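Local coordinates for protein phycocyanobilin lyase subunit beta (Nostoc sp. PCC 7120, PDB 5N3U) that associates with CpcE to form a lyase that is probably required for attaching the phycocyanobilin chromophore to the phycocyanin alpha subunit, at residues Q172-H175 against T176-E180. Numbering follows the deposited sequence.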
ATOM      1  N   GLN B 172      -3.638 -18.606  30.726  1.00 47.73           N
ATOM      2  CA  GLN B 172      -4.761 -17.959  31.298  1.00 52.17           C
ATOM      3  C   GLN B 172      -5.188 -16.818  30.410  1.00 55.06           C
ATOM      4  O   GLN B 172      -6.383 -16.705  30.105  1.00 55.86           O
ATOM      5  CB  GLN B 172      -4.466 -17.482  32.754  1.00 55.21           C
ATOM      6  CG  GLN B 172      -5.640 -16.753  33.415  1.00 55.39           C
ATOM      7  CD  GLN B 172      -5.718 -15.254  33.158  1.00 56.10           C
ATOM      8  OE1 GLN B 172      -6.761 -14.729  32.764  1.00 55.44           O
ATOM      9  NE2 GLN B 172      -4.645 -14.558  33.420  1.00 53.63           N
ATOM     10  N   PRO B 173      -4.227 -15.934  30.024  1.00 46.69           N
ATOM     11  CA  PRO B 173      -4.683 -14.791  29.252  1.00 46.68           C
ATOM     12  C   PRO B 173      -5.229 -15.195  27.887  1.00 33.87           C
ATOM     13  O   PRO B 173      -6.030 -14.440  27.374  1.00 38.25           O
ATOM     14  CB  PRO B 173      -3.422 -13.907  29.134  1.00 50.02           C
ATOM     15  CG  PRO B 173      -2.287 -14.817  29.471  1.00 47.54           C
ATOM     16  CD  PRO B 173      -2.832 -15.758  30.470  1.00 49.05           C
ATOM     17  N   ILE B 174      -4.753 -16.309  27.347  1.00 36.49           N
ATOM     18  CA  ILE B 174      -5.154 -16.817  26.012  1.00 42.24           C
ATOM     19  C   ILE B 174      -6.603 -17.312  26.098  1.00 46.34           C
ATOM     20  O   ILE B 174      -7.498 -16.707  25.478  1.00 49.63           O
ATOM     21  CB  ILE B 174      -4.203 -17.897  25.510  1.00 39.94           C
ATOM     22  CG1 ILE B 174      -2.803 -17.303  25.170  1.00 37.90           C
ATOM     23  CG2 ILE B 174      -4.762 -18.551  24.246  1.00 39.43           C
ATOM     24  CD1 ILE B 174      -1.703 -18.320  24.961  1.00 38.31           C
ATOM     25  N   HIS B 175      -6.850 -18.317  26.957  1.00 53.96           N
ATOM     26  CA  HIS B 175      -8.263 -18.717  27.358  1.00 46.01           C
ATOM     27  C   HIS B 175      -9.176 -17.567  27.528  1.00 40.71           C
ATOM     28  O   HIS B 175     -10.225 -17.483  26.928  1.00 43.88           O
ATOM     29  CB  HIS B 175      -8.269 -19.537  28.631  1.00 52.54           C
ATOM     30  CG  HIS B 175      -7.717 -20.904  28.442  1.00 64.28           C
ATOM     31  ND1 HIS B 175      -7.192 -21.650  29.473  1.00 78.67           N
ATOM     32  CD2 HIS B 175      -7.581 -21.661  27.323  1.00 75.99           C
ATOM     33  CE1 HIS B 175      -6.771 -22.815  29.006  1.00 78.51           C
ATOM     34  NE2 HIS B 175      -6.996 -22.845  27.702  1.00 79.68           N
ATOM     35  N   THR B 176      -8.731 -16.607  28.306  1.00 40.62           N
ATOM     36  CA  THR B 176      -9.551 -15.478  28.634  1.00 40.84           C
ATOM     37  C   THR B 176      -9.854 -14.695  27.409  1.00 48.99           C
ATOM     38  O   THR B 176     -11.010 -14.229  27.229  1.00 49.30           O
ATOM     39  CB  THR B 176      -8.846 -14.625  29.692  1.00 47.83           C
ATOM     40  OG1 THR B 176      -8.874 -15.332  30.939  1.00 46.86           O
ATOM     41  CG2 THR B 176      -9.471 -13.243  29.844  1.00 44.82           C
ATOM     42  N   ARG B 177      -8.832 -14.549  26.528  1.00 44.56           N
ATOM     43  CA  ARG B 177      -9.034 -13.684  25.410  1.00 40.08           C
ATOM     44  C   ARG B 177      -9.971 -14.364  24.427  1.00 33.70           C
ATOM     45  O   ARG B 177     -10.846 -13.734  23.843  1.00 37.72           O
ATOM     46  CB  ARG B 177      -7.690 -13.329  24.772  1.00 40.67           C
ATOM     47  CG  ARG B 177      -7.822 -12.500  23.540  1.00 37.69           C
ATOM     48  CD  ARG B 177      -8.501 -11.223  23.789  1.00 38.51           C
ATOM     49  NE  ARG B 177      -8.818 -10.536  22.558  1.00 41.00           N
ATOM     50  CZ  ARG B 177      -9.859  -9.745  22.392  1.00 45.74           C
ATOM     51  NH1 ARG B 177     -10.725  -9.560  23.387  1.00 55.57           N
ATOM     52  NH2 ARG B 177     -10.061  -9.147  21.235  1.00 46.48           N
ATOM     53  N   LEU B 178      -9.725 -15.630  24.249  1.00 33.83           N
ATOM     54  CA  LEU B 178     -10.485 -16.420  23.356  1.00 37.84           C
ATOM     55  C   LEU B 178     -11.979 -16.445  23.718  1.00 45.13           C
ATOM     56  O   LEU B 178     -12.809 -16.280  22.824  1.00 45.84           O
ATOM     57  CB  LEU B 178      -9.923 -17.823  23.313  1.00 35.71           C
ATOM     58  CG  LEU B 178      -8.591 -18.040  22.614  1.00 40.32           C
ATOM     59  CD1 LEU B 178      -8.093 -19.446  22.674  1.00 40.15           C
ATOM     60  CD2 LEU B 178      -8.609 -17.637  21.167  1.00 45.96           C
ATOM     61  N   LYS B 179     -12.319 -16.590  25.008  1.00 50.69           N
ATOM     62  CA  LYS B 179     -13.718 -16.492  25.428  1.00 46.15           C
ATOM     63  C   LYS B 179     -14.301 -15.126  25.097  1.00 49.78           C
ATOM     64  O   LYS B 179     -15.416 -15.061  24.572  1.00 51.13           O
ATOM     65  CB  LYS B 179     -13.883 -16.714  26.918  1.00 56.64           C
ATOM     66  CG  LYS B 179     -13.554 -18.115  27.400  1.00 60.87           C
ATOM     67  CD  LYS B 179     -13.738 -18.276  28.924  1.00 64.11           C
ATOM     68  CE  LYS B 179     -12.492 -18.859  29.634  1.00 61.66           C
ATOM     69  NZ  LYS B 179     -12.076 -20.238  29.196  1.00 63.01           N
ATOM     70  N   GLU B 180     -13.587 -14.035  25.384  1.00 39.95           N
ATOM     71  CA  GLU B 180     -14.113 -12.713  25.078  1.00 44.22           C
ATOM     72  C   GLU B 180     -14.353 -12.589  23.567  1.00 52.15           C
ATOM     73  O   GLU B 180     -15.269 -11.882  23.137  1.00 58.19           O
ATOM     74  CB  GLU B 180     -13.148 -11.566  25.438  1.00 52.17           C
ATOM     75  CG  GLU B 180     -12.794 -11.270  26.893  1.00 57.97           C
ATOM     76  CD  GLU B 180     -11.357 -10.702  27.038  1.00 66.35           C
ATOM     77  OE1 GLU B 180     -10.637 -11.101  28.003  1.00 64.81           O
ATOM     78  OE2 GLU B 180     -10.909  -9.901  26.159  1.00 64.36           O
TER
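From Gln172–Thr176 to His175–Lys179, four successive i-to-i+4 N-H...O hydrogen bonds show about two continuous turns of alpha-helix, though not all are equally straight: Leu178 N meets Ile174 O at 2.8 Å with an N-H...O angle of 171°, whereas Arg177 N reaches Pro173 O at only 134° and also makes a weak bond to Ile174 O. The hydroxyl of Thr176 folds back beside its own backbone N (chi1 -72°), which sets OG1 between two acceptors of Gln172, the carbonyl O at 3.0 Å and the side-chain OE1 at 2.9 Å. The single hydroxyl proton has both acceptors within reach. The amide of Gln172 arrives there because its chain bends at chi2, bringing OE1 to Thr176 OG1. Both residues lie near the start of helix 171-184, in an all-helical chain of the CpcE/RpcE/PecE family with HEAT repeats. On the buried side of the helix, Ile174 and Leu178 lie side by side and point the same way, CG2 of Ile174 resting 3.8 Å from CD1 of Leu178. Ile174 also packs on Leu139 of helix 130-145 and on Leu164, so this face packs on helix 130-145 and on the loop that follows helix 151-163. Within the following segment, Arg177 NH1 forms a salt bridge to Glu180 OE2 at 2.8 Å; the acceptor lies nearly in the guanidinium plane, but the carboxylate oxygen is met on its anti side. Arg177 NE bonds Ser146 OG, a second hold on the guanidinium's orientation. Lys179 curls back over the His175 carbonyl and leaves NZ 3.9 Å from CB of His175.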